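Long-range contacts in Sodium/sialic acid symporter SiaT (PDB 5NV9), which uses the sodium gradient across the inner membrane to import sialic acid, moving two sodium ions with each N-acetylneuraminate: residues A[428-439]-A[472-483]; A[239-247]-A[459-467]. All coordinates share one frame; numbering follows the deposited sequence.

Contact 1 (A[428-439]-A[472-483]); sequences VKRANAGSAVVG and AGTITAPLFAPA. With LMT (dodecyl-beta-D-maltoside), chain E.
A472 CB packs against G439 CA at 3.9 Å, where helix 459-475 lies against the start of helix 433-452. One residue on, the S435 hydroxyl donates to G473 O at 2.7 Å, in the carbonyl plane on a lone pair. T474 OG1 sits beside both methyls of V428, though its hydrogen bond goes to V470 O. T476 OG1 rests on S435 CB. The T476 hydroxyl lies between its own backbone N and carbonyl carbon (chi1 65°), turned back to donate to A472 O. A477 puts its CB on R430 O. The hydrogen bond from N432 ND2 to A477 O is 2.8 Å long, with an N-H...O angle of 150° and the acceptor close to the amide plane of N432. The F480 ring then lies over G434, whose CA is 3.8 Å from the ring centroid, and V438 CG2 meets F480 CZ at 3.6 Å. A483 CB ends the run against the carbonyls of K429 and A431. S435 thus grips helix 459-475, and N432 the 3-10 turn that follows it. N432 OD1 takes S435 N at 3.0 Å, while S435 OG accepts from N432 N: a capping box at the N-terminus of helix 433-452.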
loop_
_atom_site.group_PDB
_atom_site.type_symbol
_atom_site.label_atom_id
_atom_site.label_comp_id
_atom_site.label_asym_id
_atom_site.label_seq_id
_atom_site.Cartn_x
_atom_site.Cartn_y
_atom_site.Cartn_z
ATOM N N VAL A 428 16.657 5.588 19.891
ATOM C CA VAL A 428 17.655 6.521 20.386
ATOM C C VAL A 428 17.085 7.231 21.590
ATOM O O VAL A 428 16.367 8.231 21.462
ATOM C CB VAL A 428 17.996 7.498 19.284
ATOM C CG1 VAL A 428 19.095 8.402 19.731
ATOM C CG2 VAL A 428 18.398 6.730 18.030
ATOM N N LYS A 429 17.357 6.689 22.770
ATOM C CA LYS A 429 16.756 7.200 24.016
ATOM C C LYS A 429 17.019 8.704 24.243
ATOM O O LYS A 429 16.185 9.425 24.791
ATOM C CB LYS A 429 17.274 6.394 25.221
ATOM C CG LYS A 429 16.722 6.884 26.566
ATOM C CD LYS A 429 17.030 5.929 27.733
ATOM C CE LYS A 429 16.695 6.566 29.098
ATOM N NZ LYS A 429 15.238 6.550 29.371
ATOM N N ARG A 430 18.157 9.208 23.818
ATOM C CA ARG A 430 18.480 10.600 24.123
ATOM C C ARG A 430 17.874 11.605 23.156
ATOM O O ARG A 430 17.864 12.794 23.429
ATOM C CB ARG A 430 19.979 10.823 24.192
ATOM C CG ARG A 430 20.511 10.458 25.555
ATOM C CD ARG A 430 20.977 9.015 25.557
ATOM N NE ARG A 430 21.862 8.820 24.413
ATOM C CZ ARG A 430 21.596 8.081 23.320
ATOM N NH1 ARG A 430 20.472 7.397 23.236
ATOM N NH2 ARG A 430 22.494 8.025 22.302
ATOM N N ALA A 431 17.332 11.120 22.049
ATOM C CA ALA A 431 16.749 12.014 21.113
ATOM C C ALA A 431 15.621 12.712 21.802
ATOM O O ALA A 431 14.970 12.115 22.672
ATOM C CB ALA A 431 16.241 11.256 19.884
ATOM N N ASN A 432 15.340 13.961 21.386
ATOM C CA ASN A 432 14.349 14.761 22.058
ATOM C C ASN A 432 13.624 15.605 21.026
ATOM O O ASN A 432 13.935 15.535 19.832
ATOM C CB ASN A 432 15.052 15.626 23.183
ATOM C CG ASN A 432 16.293 16.363 22.671
ATOM O OD1 ASN A 432 16.224 17.022 21.638
ATOM N ND2 ASN A 432 17.430 16.276 23.416
ATOM N N ALA A 433 12.638 16.377 21.467
ATOM C CA ALA A 433 11.813 17.156 20.564
ATOM C C ALA A 433 12.564 18.051 19.627
ATOM O O ALA A 433 12.293 18.179 18.418
ATOM C CB ALA A 433 10.849 17.962 21.371
ATOM N N GLY A 434 13.547 18.740 20.175
ATOM C CA GLY A 434 14.304 19.620 19.355
ATOM C C GLY A 434 15.197 18.901 18.378
ATOM O O GLY A 434 15.285 19.303 17.260
ATOM N N SER A 435 15.868 17.842 18.804
ATOM C CA SER A 435 16.741 17.140 17.924
ATOM C C SER A 435 15.969 16.404 16.797
ATOM O O SER A 435 16.464 16.250 15.679
ATOM C CB SER A 435 17.658 16.221 18.738
ATOM O OG SER A 435 17.144 14.917 18.917
ATOM N N ALA A 436 14.761 15.961 17.101
ATOM C CA ALA A 436 13.872 15.435 16.079
ATOM C C ALA A 436 13.561 16.542 15.012
ATOM O O ALA A 436 13.654 16.263 13.798
ATOM C CB ALA A 436 12.591 14.842 16.691
ATOM N N VAL A 437 13.263 17.783 15.445
ATOM C CA VAL A 437 13.011 18.883 14.518
ATOM C C VAL A 437 14.234 19.193 13.638
ATOM O O VAL A 437 14.077 19.335 12.451
ATOM C CB VAL A 437 12.468 20.142 15.217
ATOM C CG1 VAL A 437 12.458 21.331 14.270
ATOM C CG2 VAL A 437 11.049 19.872 15.686
ATOM N N VAL A 438 15.438 19.311 14.223
ATOM C CA VAL A 438 16.674 19.455 13.416
ATOM C C VAL A 438 16.790 18.319 12.387
ATOM O O VAL A 438 17.066 18.556 11.213
ATOM C CB VAL A 438 17.928 19.496 14.311
ATOM C CG1 VAL A 438 19.171 19.485 13.432
ATOM C CG2 VAL A 438 17.855 20.711 15.202
ATOM N N GLY A 439 16.566 17.087 12.842
ATOM C CA GLY A 439 16.391 15.931 11.950
ATOM C C GLY A 439 15.405 16.077 10.784
ATOM O O GLY A 439 15.747 15.790 9.633
ATOM N N ALA A 472 21.054 13.228 12.341
ATOM C CA ALA A 472 21.009 14.568 12.851
ATOM C C ALA A 472 20.319 14.555 14.202
ATOM O O ALA A 472 20.716 15.287 15.115
ATOM C CB ALA A 472 20.312 15.515 11.873
ATOM N N GLY A 473 19.324 13.702 14.396
ATOM C CA GLY A 473 18.587 13.745 15.676
ATOM C C GLY A 473 19.339 13.065 16.801
ATOM O O GLY A 473 19.034 13.257 17.964
ATOM N N THR A 474 20.302 12.246 16.445
ATOM C CA THR A 474 21.193 11.672 17.439
ATOM C C THR A 474 22.345 12.653 17.853
ATOM O O THR A 474 22.550 13.013 19.040
ATOM C CB THR A 474 21.711 10.334 16.909
ATOM O OG1 THR A 474 20.583 9.457 16.685
ATOM C CG2 THR A 474 22.632 9.712 17.937
ATOM N N ILE A 475 23.073 13.147 16.881
ATOM C CA ILE A 475 24.200 14.001 17.220
ATOM C C ILE A 475 23.827 15.350 17.853
ATOM O O ILE A 475 24.604 15.857 18.632
ATOM C CB ILE A 475 25.203 14.174 16.021
ATOM C CG1 ILE A 475 24.551 14.836 14.832
ATOM C CG2 ILE A 475 25.797 12.842 15.618
ATOM C CD1 ILE A 475 25.327 14.670 13.520
ATOM N N THR A 476 22.688 15.951 17.520
ATOM C CA THR A 476 22.219 17.200 18.141
ATOM C C THR A 476 21.399 17.122 19.418
ATOM O O THR A 476 21.101 18.173 19.990
ATOM C CB THR A 476 21.386 18.042 17.160
ATOM O OG1 THR A 476 20.178 17.371 16.809
ATOM C CG2 THR A 476 22.190 18.305 15.916
ATOM N N ALA A 477 20.992 15.921 19.818
ATOM C CA ALA A 477 20.292 15.660 21.107
ATOM C C ALA A 477 20.882 16.397 22.336
ATOM O O ALA A 477 20.123 16.936 23.115
ATOM C CB ALA A 477 20.226 14.154 21.379
ATOM N N PRO A 478 22.223 16.424 22.505
ATOM C CA PRO A 478 22.759 17.113 23.706
ATOM C C PRO A 478 22.628 18.631 23.700
ATOM O O PRO A 478 22.849 19.291 24.733
ATOM C CB PRO A 478 24.242 16.716 23.706
ATOM C CG PRO A 478 24.341 15.495 22.878
ATOM C CD PRO A 478 23.257 15.579 21.856
ATOM N N LEU A 479 22.256 19.203 22.563
ATOM C CA LEU A 479 22.013 20.645 22.493
ATOM C C LEU A 479 20.670 21.157 22.985
ATOM O O LEU A 479 20.477 22.377 23.049
ATOM C CB LEU A 479 22.129 21.104 21.053
ATOM C CG LEU A 479 23.424 20.708 20.346
ATOM C CD1 LEU A 479 23.300 21.008 18.839
ATOM C CD2 LEU A 479 24.554 21.448 21.008
ATOM N N PHE A 480 19.738 20.247 23.248
ATOM C CA PHE A 480 18.388 20.583 23.671
ATOM C C PHE A 480 18.131 19.929 25.048
ATOM O O PHE A 480 18.896 19.056 25.489
ATOM C CB PHE A 480 17.320 20.086 22.652
ATOM C CG PHE A 480 17.523 20.595 21.257
ATOM C CD1 PHE A 480 17.098 21.873 20.901
ATOM C CD2 PHE A 480 18.132 19.810 20.288
ATOM C CE1 PHE A 480 17.341 22.362 19.642
ATOM C CE2 PHE A 480 18.354 20.300 19.017
ATOM C CZ PHE A 480 17.989 21.586 18.704
ATOM N N ALA A 481 17.072 20.368 25.726
ATOM C CA ALA A 481 16.647 19.800 27.011
ATOM C C ALA A 481 16.488 18.272 26.927
ATOM O O ALA A 481 16.138 17.753 25.850
ATOM C CB ALA A 481 15.317 20.417 27.430
ATOM N N PRO A 482 16.745 17.557 28.049
ATOM C CA PRO A 482 16.747 16.107 28.074
ATOM C C PRO A 482 15.461 15.459 27.560
ATOM O O PRO A 482 14.374 16.016 27.698
ATOM C CB PRO A 482 16.988 15.782 29.554
ATOM C CG PRO A 482 17.856 16.899 30.023
ATOM C CD PRO A 482 17.261 18.103 29.334
ATOM N N ALA A 483 15.612 14.255 27.017
ATOM C CA ALA A 483 14.497 13.530 26.339
ATOM C C ALA A 483 13.351 13.233 27.274
ATOM O O ALA A 483 13.603 13.002 28.443
ATOM C CB ALA A 483 15.003 12.248 25.784
HETATM C C1B LMT E . 16.749 26.636 27.046
HETATM C C2B LMT E . 15.714 27.463 27.804
HETATM C C3B LMT E . 16.347 28.773 28.233
HETATM C C4B LMT E . 17.503 28.449 29.159
HETATM C C5B LMT E . 18.441 27.394 28.525
HETATM C C6B LMT E . 19.461 26.893 29.535
HETATM O O1B LMT E . 17.307 27.473 26.056
HETATM O O2B LMT E . 14.565 27.700 26.966
HETATM O O3B LMT E . 15.426 29.625 28.913
HETATM O "O4'" LMT E . 18.167 29.699 29.465
HETATM O O5B LMT E . 17.774 26.262 27.949
HETATM O O6B LMT E . 20.180 28.076 29.865
HETATM C "C1'" LMT E . 17.900 25.793 22.231
HETATM C "C2'" LMT E . 18.632 25.152 23.423
HETATM C "C3'" LMT E . 18.005 25.462 24.758
HETATM C "C4'" LMT E . 17.775 26.961 24.836
HETATM C "C5'" LMT E . 16.769 27.236 23.747
HETATM C "C6'" LMT E . 16.338 28.617 23.430
HETATM O "O1'" LMT E . 18.670 26.118 21.091
HETATM O "O2'" LMT E . 18.566 23.730 23.439
HETATM O "O3'" LMT E . 18.864 24.869 25.721
HETATM O "O5'" LMT E . 17.468 27.100 22.539
HETATM O "O6'" LMT E . 16.436 28.653 21.970
HETATM C C1 LMT E . 19.314 25.013 20.523
HETATM C C2 LMT E . 20.731 25.382 20.185
HETATM C C3 LMT E . 21.240 24.256 19.303
HETATM C C4 LMT E . 20.645 24.290 17.915
HETATM C C5 LMT E . 21.413 23.332 17.041
HETATM C C6 LMT E . 21.199 23.587 15.566
HETATM C C7 LMT E . 22.447 23.071 14.852
HETATM C C8 LMT E . 22.481 23.470 13.377
HETATM C C9 LMT E . 21.627 22.534 12.528
HETATM C C10 LMT E . 20.824 23.294 11.470
HETATM C C11 LMT E . 20.817 22.530 10.152
HETATM C C12 LMT E . 19.430 22.488 9.563
HETATM O O HOH W 1 18.399 13.981 25.701
#

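Contact 2 (A[239-247]-A[459-467]). With SLB (N-acetyl-beta-neuraminic acid), chain D.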
loop_
_atom_site.group_PDB
_atom_site.type_symbol
_atom_site.label_atom_id
_atom_site.label_comp_id
_atom_site.label_asym_id
_atom_site.label_seq_id
_atom_site.Cartn_x
_atom_site.Cartn_y
_atom_site.Cartn_z
ATOM N N LEU A 239 18.134 -2.115 -4.503
ATOM C CA LEU A 239 16.784 -2.487 -4.158
ATOM C C LEU A 239 16.669 -3.174 -2.764
ATOM O O LEU A 239 15.665 -3.006 -2.103
ATOM C CB LEU A 239 16.121 -3.306 -5.274
ATOM C CG LEU A 239 16.690 -4.677 -5.530
ATOM C CD1 LEU A 239 16.108 -5.629 -4.510
ATOM C CD2 LEU A 239 16.373 -5.189 -6.938
HETATM N N MSE A 240 17.695 -3.880 -2.294
HETATM C CA MSE A 240 17.695 -4.409 -0.939
HETATM C C MSE A 240 17.687 -3.307 0.108
HETATM O O MSE A 240 16.848 -3.333 0.998
HETATM C CB MSE A 240 18.867 -5.339 -0.672
HETATM C CG MSE A 240 18.536 -6.685 -1.287
HETATM SE SE MSE A 240 20.075 -7.925 -1.157
HETATM C CE MSE A 240 19.458 -8.650 0.579
ATOM N N ILE A 241 18.590 -2.327 0.016
ATOM C CA ILE A 241 18.562 -1.212 0.954
ATOM C C ILE A 241 17.297 -0.376 0.763
ATOM O O ILE A 241 16.628 -0.036 1.747
ATOM C CB ILE A 241 19.773 -0.270 0.843
ATOM C CG1 ILE A 241 21.062 -1.056 0.765
ATOM C CG2 ILE A 241 19.862 0.601 2.098
ATOM C CD1 ILE A 241 22.140 -0.264 0.056
ATOM N N GLY A 242 16.935 -0.120 -0.497
ATOM C CA GLY A 242 15.708 0.616 -0.813
ATOM C C GLY A 242 14.439 -0.058 -0.273
ATOM O O GLY A 242 13.609 0.589 0.404
ATOM N N PHE A 243 14.262 -1.360 -0.540
ATOM C CA PHE A 243 13.079 -2.054 -0.011
ATOM C C PHE A 243 13.075 -2.220 1.516
ATOM O O PHE A 243 11.980 -2.151 2.138
ATOM C CB PHE A 243 12.821 -3.407 -0.681
ATOM C CG PHE A 243 12.106 -3.291 -1.998
ATOM C CD1 PHE A 243 10.983 -2.522 -2.121
ATOM C CD2 PHE A 243 12.607 -3.885 -3.128
ATOM C CE1 PHE A 243 10.312 -2.378 -3.348
ATOM C CE2 PHE A 243 11.955 -3.750 -4.349
ATOM C CZ PHE A 243 10.801 -2.995 -4.468
ATOM N N LEU A 244 14.257 -2.420 2.122
ATOM C CA LEU A 244 14.326 -2.434 3.562
ATOM C C LEU A 244 13.693 -1.161 4.127
ATOM O O LEU A 244 12.812 -1.230 4.964
ATOM C CB LEU A 244 15.738 -2.589 4.037
ATOM C CG LEU A 244 15.938 -2.558 5.550
ATOM C CD1 LEU A 244 15.181 -3.704 6.149
ATOM C CD2 LEU A 244 17.432 -2.684 5.785
ATOM N N PHE A 245 14.118 -0.003 3.646
ATOM C CA PHE A 245 13.582 1.226 4.175
ATOM C C PHE A 245 12.123 1.464 3.789
ATOM O O PHE A 245 11.380 2.020 4.593
ATOM C CB PHE A 245 14.518 2.420 3.884
ATOM C CG PHE A 245 15.715 2.423 4.784
ATOM C CD1 PHE A 245 16.721 1.518 4.587
ATOM C CD2 PHE A 245 15.784 3.280 5.880
ATOM C CE1 PHE A 245 17.811 1.439 5.451
ATOM C CE2 PHE A 245 16.856 3.231 6.736
ATOM C CZ PHE A 245 17.890 2.316 6.518
ATOM N N ALA A 246 11.698 1.035 2.596
ATOM C CA ALA A 246 10.316 1.227 2.199
ATOM C C ALA A 246 9.406 0.375 3.061
ATOM O O ALA A 246 8.266 0.789 3.354
ATOM C CB ALA A 246 10.098 0.894 0.720
ATOM N N ASN A 247 9.915 -0.805 3.426
ATOM C CA ASN A 247 9.173 -1.767 4.221
ATOM C C ASN A 247 9.105 -1.276 5.663
ATOM O O ASN A 247 8.047 -1.377 6.284
ATOM C CB ASN A 247 9.782 -3.206 4.169
ATOM C CG ASN A 247 9.580 -3.889 2.803
ATOM O OD1 ASN A 247 8.623 -3.600 2.107
ATOM N ND2 ASN A 247 10.513 -4.730 2.403
ATOM N N PHE A 459 15.469 4.480 -5.223
ATOM C CA PHE A 459 15.590 3.654 -4.021
ATOM C C PHE A 459 16.369 4.312 -2.882
ATOM O O PHE A 459 16.211 3.915 -1.720
ATOM C CB PHE A 459 16.177 2.264 -4.298
ATOM C CG PHE A 459 15.173 1.274 -4.830
ATOM C CD1 PHE A 459 14.077 0.881 -4.073
ATOM C CD2 PHE A 459 15.319 0.753 -6.130
ATOM C CE1 PHE A 459 13.153 -0.054 -4.563
ATOM C CE2 PHE A 459 14.427 -0.192 -6.616
ATOM C CZ PHE A 459 13.331 -0.582 -5.838
ATOM N N PHE A 460 17.180 5.304 -3.207
ATOM C CA PHE A 460 17.945 6.004 -2.200
ATOM C C PHE A 460 17.174 7.078 -1.434
ATOM O O PHE A 460 17.650 7.515 -0.405
ATOM C CB PHE A 460 19.169 6.600 -2.844
ATOM C CG PHE A 460 20.236 5.577 -3.137
ATOM C CD1 PHE A 460 20.777 4.844 -2.130
ATOM C CD2 PHE A 460 20.666 5.332 -4.447
ATOM C CE1 PHE A 460 21.752 3.856 -2.380
ATOM C CE2 PHE A 460 21.647 4.400 -4.695
ATOM C CZ PHE A 460 22.193 3.649 -3.663
ATOM N N TYR A 461 16.047 7.552 -1.979
ATOM C CA TYR A 461 15.316 8.645 -1.385
ATOM C C TYR A 461 14.858 8.311 0.034
ATOM O O TYR A 461 15.008 9.152 0.924
ATOM C CB TYR A 461 14.110 9.090 -2.207
ATOM C CG TYR A 461 14.369 9.507 -3.650
ATOM C CD1 TYR A 461 15.613 9.864 -4.095
ATOM C CD2 TYR A 461 13.333 9.565 -4.546
ATOM C CE1 TYR A 461 15.831 10.244 -5.406
ATOM C CE2 TYR A 461 13.548 9.906 -5.869
ATOM C CZ TYR A 461 14.798 10.250 -6.267
ATOM O OH TYR A 461 15.032 10.592 -7.535
ATOM N N GLY A 462 14.350 7.097 0.240
ATOM C CA GLY A 462 13.837 6.672 1.552
ATOM C C GLY A 462 14.931 6.521 2.594
ATOM O O GLY A 462 14.768 6.960 3.729
ATOM N N VAL A 463 16.049 5.915 2.194
ATOM C CA VAL A 463 17.190 5.632 3.062
ATOM C C VAL A 463 17.798 6.976 3.561
ATOM O O VAL A 463 18.071 7.173 4.745
ATOM C CB VAL A 463 18.310 4.858 2.278
ATOM C CG1 VAL A 463 19.373 4.356 3.250
ATOM C CG2 VAL A 463 17.740 3.678 1.496
ATOM N N ILE A 464 17.953 7.911 2.618
ATOM C CA ILE A 464 18.540 9.234 2.863
ATOM C C ILE A 464 17.634 9.973 3.830
ATOM O O ILE A 464 18.100 10.542 4.804
ATOM C CB ILE A 464 18.722 10.033 1.532
ATOM C CG1 ILE A 464 20.032 9.568 0.827
ATOM C CG2 ILE A 464 18.768 11.540 1.767
ATOM C CD1 ILE A 464 20.169 9.925 -0.631
ATOM N N GLY A 465 16.350 9.993 3.515
ATOM C CA GLY A 465 15.378 10.654 4.346
ATOM C C GLY A 465 15.379 10.088 5.758
ATOM O O GLY A 465 15.467 10.833 6.729
ATOM N N SER A 466 15.302 8.770 5.862
ATOM C CA SER A 466 15.292 8.108 7.159
ATOM C C SER A 466 16.561 8.347 7.939
ATOM O O SER A 466 16.505 8.780 9.084
ATOM C CB SER A 466 15.061 6.596 7.005
ATOM O OG SER A 466 13.680 6.368 6.752
HETATM N N MSE A 467 17.691 8.023 7.330
HETATM C CA MSE A 467 18.980 8.066 8.056
HETATM C C MSE A 467 19.403 9.499 8.417
HETATM O O MSE A 467 20.150 9.694 9.368
HETATM C CB MSE A 467 20.051 7.304 7.306
HETATM C CG MSE A 467 19.783 5.802 7.286
HETATM SE SE MSE A 467 19.470 5.058 9.108
HETATM C CE MSE A 467 21.119 5.756 9.930
HETATM C C1 SLB D . 1.451 -1.968 -3.936
HETATM C C2 SLB D . 2.666 -2.106 -3.061
HETATM C C3 SLB D . 3.859 -1.518 -3.780
HETATM C C4 SLB D . 5.191 -1.806 -3.051
HETATM C C5 SLB D . 5.293 -3.329 -2.972
HETATM C C6 SLB D . 4.064 -3.900 -2.233
HETATM C C7 SLB D . 4.041 -5.429 -2.110
HETATM C C8 SLB D . 2.805 -5.913 -1.397
HETATM C C9 SLB D . 2.864 -7.416 -1.127
HETATM C C10 SLB D . 7.460 -4.504 -2.861
HETATM C C11 SLB D . 8.447 -5.088 -1.884
HETATM N N5 SLB D . 6.522 -3.741 -2.280
HETATM O O1A SLB D . 1.143 -2.947 -4.700
HETATM O O1B SLB D . 0.808 -0.850 -3.911
HETATM O O2 SLB D . 2.472 -1.438 -1.782
HETATM O O4 SLB D . 6.335 -1.272 -3.802
HETATM O O6 SLB D . 2.867 -3.525 -2.910
HETATM O O7 SLB D . 4.031 -6.045 -3.402
HETATM O O8 SLB D . 2.645 -5.210 -0.171
HETATM O O9 SLB D . 3.926 -7.767 -0.205
HETATM O O10 SLB D . 7.483 -4.758 -4.076
HETATM O O HOH W 2 11.982 5.159 4.391
#
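The ring of F243 is held between F459 and the bound sialic acid. The acetyl methyl C11 of the sugar lies on one face and F459 on the opposite face. F459 meets F243 edge-to-face, its edge toward the F243 face, with centroids 4.9 Å apart and planes at 68°. F78 adds a further edge-to-face partner to F243. The face of F459 is itself used, since L239 CA sits 4.0 Å from its centroid, almost on the ring normal. G242 has no side chain, and F459 CD1 packs directly on its CA. The backbones come close here, with G242 CA approaching F459 O at 3.5 Å in a CA-H...O contact.

Segments 239-247 and 459-467, of transmembrane helices 236-253 and 459-475, cross at 57° with axes 7.9 Å apart at closest approach. In this LeuT-fold transporter the first helix contributes F243 to the sialic acid pocket. The second places F459 against the F243 face turned away from the sugar.

Farther along, F245 is a knob in a hole made by G462, V463, S466 and M467. CG is anti to the carbonyl carbon (chi1 -76°), which carries the ring across the flank of the other helix. V463 CG1 lies over one ring face, 4.0 Å from the centroid. S466 CB is at the ring edge, 3.6 Å from F245 CD2. The bent selenomethionine M467 brings SE to the edge as well, a Met-aromatic contact. S466 OG bonds to G416 O and to a water that donates to F245 O. I241 CG2 meets V463 CG2 at 3.8 Å.

Both contacts use helix 459-475, contact 2 in its N-terminal part and contact 1 at its cytoplasmic end. Their centres are 22 Å apart and their nearest atoms about 5 Å apart, without touching. Along the chain their segments alternate. Contact 2 joins the helix to 236-253 and the substrate pocket, where the F243 side chain is about 7 Å from that of Q82 and about 8 Å from that of T63. Contact 1 lies away from the annotated sites, its centre 31 Å from the chain centre against 16 Å for contact 2. Contact 1 is mixed in character, with hydrogen bonds between the segments. Contact 2 is aromatic and apolar, with no direct hydrogen bond across it.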